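Local atomic coordinates of Serine/threonine protein kinase (Mycobacterium tuberculosis, PDB entry 4ESQ), a protein that probably phosphorylates serine and threonine residues of proteins with ATP as a transmembrane receptor kinase, of which this chain is the extracellular sensor domain. Residues L13-E19 with K186-V191; M24-M29 with E83-N87. Residue numbers count along the deposited sequence, not the author numbering.

Interaction 1. Residues L13-E19 with K186-V191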
# COMPACT_ATOMS: atom_id res chain seq x y z
N LEU A 13 -9.88 4.05 10.31
CA LEU A 13 -8.73 4.81 9.79
C LEU A 13 -8.67 4.88 8.26
O LEU A 13 -7.97 5.73 7.69
CB LEU A 13 -7.41 4.24 10.32
CG LEU A 13 -7.32 4.05 11.83
CD1 LEU A 13 -6.00 3.39 12.17
CD2 LEU A 13 -7.45 5.39 12.55
N LEU A 14 -9.40 4.00 7.59
CA LEU A 14 -9.37 3.98 6.14
C LEU A 14 -10.14 5.16 5.55
O LEU A 14 -10.94 5.80 6.24
CB LEU A 14 -9.92 2.65 5.60
CG LEU A 14 -9.17 1.40 6.06
CD1 LEU A 14 -9.79 0.16 5.45
CD2 LEU A 14 -7.68 1.47 5.73
N LEU A 15 -9.90 5.44 4.28
CA LEU A 15 -10.60 6.53 3.62
C LEU A 15 -11.96 6.05 3.14
O LEU A 15 -12.10 4.91 2.69
CB LEU A 15 -9.77 7.08 2.46
CG LEU A 15 -8.42 7.66 2.88
CD1 LEU A 15 -7.83 8.45 1.74
CD2 LEU A 15 -8.58 8.52 4.12
N ASN A 16 -12.97 6.90 3.27
CA ASN A 16 -14.30 6.53 2.81
C ASN A 16 -14.42 6.70 1.29
O ASN A 16 -13.47 7.15 0.64
CB ASN A 16 -15.38 7.30 3.57
CG ASN A 16 -15.36 8.80 3.29
OD1 ASN A 16 -15.12 9.23 2.17
ND2 ASN A 16 -15.64 9.60 4.32
N SER A 17 -15.57 6.34 0.73
CA SER A 17 -15.74 6.35 -0.72
C SER A 17 -15.53 7.74 -1.32
O SER A 17 -14.93 7.87 -2.39
CB SER A 17 -17.10 5.78 -1.12
OG SER A 17 -18.17 6.58 -0.65
N SER A 18 -16.02 8.78 -0.65
CA SER A 18 -15.82 10.14 -1.14
C SER A 18 -14.35 10.50 -1.15
O SER A 18 -13.84 11.06 -2.13
CB SER A 18 -16.58 11.16 -0.28
OG SER A 18 -16.21 12.48 -0.63
N GLU A 19 -13.65 10.17 -0.07
CA GLU A 19 -12.25 10.52 0.05
C GLU A 19 -11.39 9.82 -1.01
O GLU A 19 -10.49 10.44 -1.56
CB GLU A 19 -11.74 10.20 1.46
CG GLU A 19 -12.40 11.06 2.54
CD GLU A 19 -12.10 10.58 3.96
OE1 GLU A 19 -12.11 9.36 4.21
OE2 GLU A 19 -11.86 11.44 4.84
N LYS A 186 -3.55 11.26 4.54
CA LYS A 186 -4.90 11.40 5.08
C LYS A 186 -5.20 10.34 6.14
O LYS A 186 -5.81 10.63 7.17
CB LYS A 186 -5.94 11.40 3.96
CG LYS A 186 -5.84 12.63 3.04
CD LYS A 186 -6.76 12.54 1.85
CE LYS A 186 -6.69 13.81 0.99
NZ LYS A 186 -7.16 15.02 1.73
N ILE A 187 -4.76 9.11 5.90
CA ILE A 187 -4.90 8.06 6.91
C ILE A 187 -4.09 8.39 8.17
O ILE A 187 -4.56 8.18 9.29
CB ILE A 187 -4.52 6.68 6.34
CG1 ILE A 187 -5.48 6.31 5.22
CG2 ILE A 187 -4.54 5.61 7.45
CD1 ILE A 187 -5.02 5.09 4.37
N VAL A 188 -2.88 8.91 8.00
CA VAL A 188 -2.06 9.30 9.14
C VAL A 188 -2.78 10.37 9.97
O VAL A 188 -2.74 10.33 11.20
CB VAL A 188 -0.69 9.81 8.70
CG1 VAL A 188 -0.03 10.62 9.80
CG2 VAL A 188 0.18 8.65 8.24
N ASP A 189 -3.45 11.31 9.31
CA ASP A 189 -4.22 12.32 10.04
C ASP A 189 -5.33 11.68 10.87
O ASP A 189 -5.63 12.14 11.98
CB ASP A 189 -4.83 13.36 9.09
CG ASP A 189 -3.80 14.32 8.52
OD1 ASP A 189 -2.73 14.48 9.12
OD2 ASP A 189 -4.08 14.93 7.47
N LYS A 190 -5.94 10.61 10.35
CA LYS A 190 -6.97 9.90 11.11
C LYS A 190 -6.36 9.17 12.31
O LYS A 190 -6.96 9.12 13.38
CB LYS A 190 -7.76 8.94 10.22
CG LYS A 190 -8.62 9.66 9.17
CD LYS A 190 -9.64 8.72 8.52
CE LYS A 190 -10.44 9.44 7.42
NZ LYS A 190 -11.48 8.55 6.83
N VAL A 191 -5.16 8.61 12.14
CA VAL A 191 -4.49 7.97 13.28
C VAL A 191 -4.23 9.02 14.35
O VAL A 191 -4.47 8.79 15.55
CB VAL A 191 -3.13 7.34 12.88
CG1 VAL A 191 -2.37 6.89 14.13
CG2 VAL A 191 -3.32 6.19 11.91
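A capping box opens the helix that begins at Ser17, and the C-terminal helix reaches into it with a lysine. Asn16 is the N-cap. Its OD1 accepts from Glu19 N at 2.8 Å, and Glu19 OE1 accepts from Asn16 N, also at 2.8 Å. The same OE1 forms a salt bridge with Lys190 NZ at 2.8 Å. Lys190 is stretched out, with chi2 to chi4 all t, and its NZ also donates to Leu14 O at 2.9 Å. One ammonium group thus ties helix 179-192 to both the cap and the residues just before it.

Beside the charged group the contact is apolar. Leu15 CD2 lies 3.9 Å from Lys190 CE, 3.9 Å from Lys186 CB and 4.0 Å from Ile187 CG1. Leu13 CD1 meets Val191 CG2 at 3.9 Å, one turn after Ile187. Leu13 O faces Ile187 CG2 at 3.4 Å and has no hydrogen-bonding partner. Leu14 turns its CA-to-CB bond away from the helix and packs on Gln88 and Val90 of strand 84-92. Ile187 touches the same two residues, so both segments lie on the sheet. This is helix-on-sheet packing beside a capping box, joining the N-terminal and C-terminal parts of the PknH-like extracellular domain.

Interaction 2. Residues M24-M29 with E83-N87; sequences MGSSSM and EHWVN
His84 lays one face of its imidazole ring under the carbonyl of Met24, the last residue of helix 17-24. Met24 O comes to 3.1 Å from His84 NE2, but the angle is too poor for a hydrogen bond. The CA atoms of Met24 and His84 are the nearest pair, 6.8 Å apart. Gly25 leaves the helix with positive phi (80/36), where a CB would clash with the preceding carbonyl. Ser26 is extended, and its OG accepts from Ser28 N at 3.1 Å, an ST turn. Ser26 CB lies 3.8 Å from His84 ND1. Ser26 OG and His84 ND1 both hydrogen-bond to Glu77 OE2.

Residues 84-87 are in beta conformation. His84 (chi1 m, chi2 about 101°) and Val86 (chi1 t) direct their CA-to-CB bonds toward 24-29, while that of Trp85 points away. Met24 is m in all three chi angles; its CG meets Val86 CG2 at 3.6 Å and its CE approaches His84 CD2 at 4.0 Å. Met29 (m, t, p) places SD 3.7 Å from His84 CB and CE 3.9 Å from Val86 CG2. Its SD is 5.2 Å from the His84 ring centroid, an oblique Met-aromatic contact. The loop from helix 17-24 to strand 30-31 thus packs on strand 84-92, which runs between strands 69-76 and 165-173, and Val86 also touches Ile183 of helix 179-192.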
# COMPACT_ATOMS: atom_id res chain seq x y z
N MET A 24 -8.42 10.26 -6.25
CA MET A 24 -8.14 9.59 -7.52
C MET A 24 -8.69 10.32 -8.75
O MET A 24 -8.32 9.99 -9.88
CB MET A 24 -8.65 8.15 -7.51
CG MET A 24 -7.95 7.21 -6.52
SD MET A 24 -6.14 7.30 -6.56
CE MET A 24 -5.81 6.58 -8.16
N GLY A 25 -9.56 11.31 -8.54
CA GLY A 25 -10.15 12.00 -9.66
C GLY A 25 -11.30 11.22 -10.27
O GLY A 25 -11.51 11.24 -11.49
N SER A 26 -12.06 10.54 -9.42
CA SER A 26 -13.19 9.73 -9.86
C SER A 26 -14.46 10.15 -9.12
O SER A 26 -14.40 10.89 -8.15
CB SER A 26 -12.90 8.25 -9.59
OG SER A 26 -13.95 7.41 -10.04
N SER A 27 -15.60 9.65 -9.58
CA SER A 27 -16.87 9.84 -8.88
C SER A 27 -17.60 8.51 -8.75
O SER A 27 -18.77 8.49 -8.36
CB SER A 27 -17.77 10.82 -9.64
OG SER A 27 -17.29 12.15 -9.58
N SER A 28 -16.94 7.41 -9.09
CA SER A 28 -17.64 6.13 -9.16
C SER A 28 -16.87 4.93 -8.61
O SER A 28 -17.29 3.79 -8.81
CB SER A 28 -18.06 5.85 -10.61
OG SER A 28 -16.94 5.88 -11.47
N MET A 29 -15.76 5.16 -7.92
CA MET A 29 -15.02 4.03 -7.35
C MET A 29 -15.83 3.43 -6.21
O MET A 29 -16.45 4.15 -5.44
CB MET A 29 -13.63 4.46 -6.87
CG MET A 29 -12.70 4.89 -7.98
SD MET A 29 -11.12 5.55 -7.40
CE MET A 29 -10.29 4.03 -6.94
N GLU A 83 -10.58 2.84 -14.54
CA GLU A 83 -9.53 3.84 -14.73
C GLU A 83 -8.63 3.98 -13.50
O GLU A 83 -7.49 4.43 -13.61
CB GLU A 83 -10.13 5.20 -15.08
CG GLU A 83 -10.82 5.26 -16.45
CD GLU A 83 -9.83 5.25 -17.61
OE1 GLU A 83 -8.73 5.81 -17.47
OE2 GLU A 83 -10.17 4.67 -18.66
N HIS A 84 -9.15 3.61 -12.33
CA HIS A 84 -8.44 3.81 -11.06
C HIS A 84 -8.60 2.60 -10.15
O HIS A 84 -9.63 1.93 -10.18
CB HIS A 84 -8.99 5.05 -10.34
CG HIS A 84 -8.99 6.28 -11.19
ND1 HIS A 84 -10.13 6.76 -11.80
CD2 HIS A 84 -8.00 7.14 -11.52
CE1 HIS A 84 -9.84 7.86 -12.47
NE2 HIS A 84 -8.55 8.11 -12.32
N TRP A 85 -7.60 2.33 -9.33
CA TRP A 85 -7.63 1.18 -8.43
C TRP A 85 -6.82 1.52 -7.19
O TRP A 85 -5.69 1.98 -7.31
CB TRP A 85 -7.02 -0.02 -9.15
CG TRP A 85 -7.12 -1.34 -8.44
CD1 TRP A 85 -8.11 -2.28 -8.58
CD2 TRP A 85 -6.18 -1.90 -7.52
NE1 TRP A 85 -7.84 -3.38 -7.79
CE2 TRP A 85 -6.66 -3.17 -7.13
CE3 TRP A 85 -4.97 -1.44 -6.98
CZ2 TRP A 85 -5.98 -3.98 -6.22
CZ3 TRP A 85 -4.29 -2.26 -6.09
CH2 TRP A 85 -4.80 -3.51 -5.71
N VAL A 86 -7.41 1.31 -6.01
CA VAL A 86 -6.71 1.63 -4.77
C VAL A 86 -6.80 0.48 -3.80
O VAL A 86 -7.88 -0.07 -3.59
CB VAL A 86 -7.30 2.89 -4.10
CG1 VAL A 86 -6.85 3.00 -2.63
CG2 VAL A 86 -6.95 4.13 -4.90
N ASN A 87 -5.66 0.11 -3.22
CA ASN A 87 -5.63 -0.84 -2.11
C ASN A 87 -5.06 -0.06 -0.93
O ASN A 87 -3.90 0.38 -0.97
CB ASN A 87 -4.74 -2.04 -2.45
CG ASN A 87 -4.82 -3.16 -1.40
OD1 ASN A 87 -5.38 -3.00 -0.32
ND2 ASN A 87 -4.25 -4.31 -1.74

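In the fold
The two interactions flank helix 17-24. Residues 13-19 of interaction 1 lead into it, and residues 24-29 of interaction 2 lead out toward strand 30-31. Along the chain the order is 13-19, 24-29, 83-87, 186-191, so interaction 2 falls within the span bridged by interaction 1. Their centres are 15 Å apart and their nearest atoms about 5 Å, without touching. Strand 84-92 and helix 179-192 link them: the strand carries one side of interaction 2 and packs against interaction 1, while the helix forms one side of interaction 1 and also touches interaction 2. Together they hold the start of helix 17-24 against helix 179-192 and its end against strand 84-92 of the antiparallel sheet.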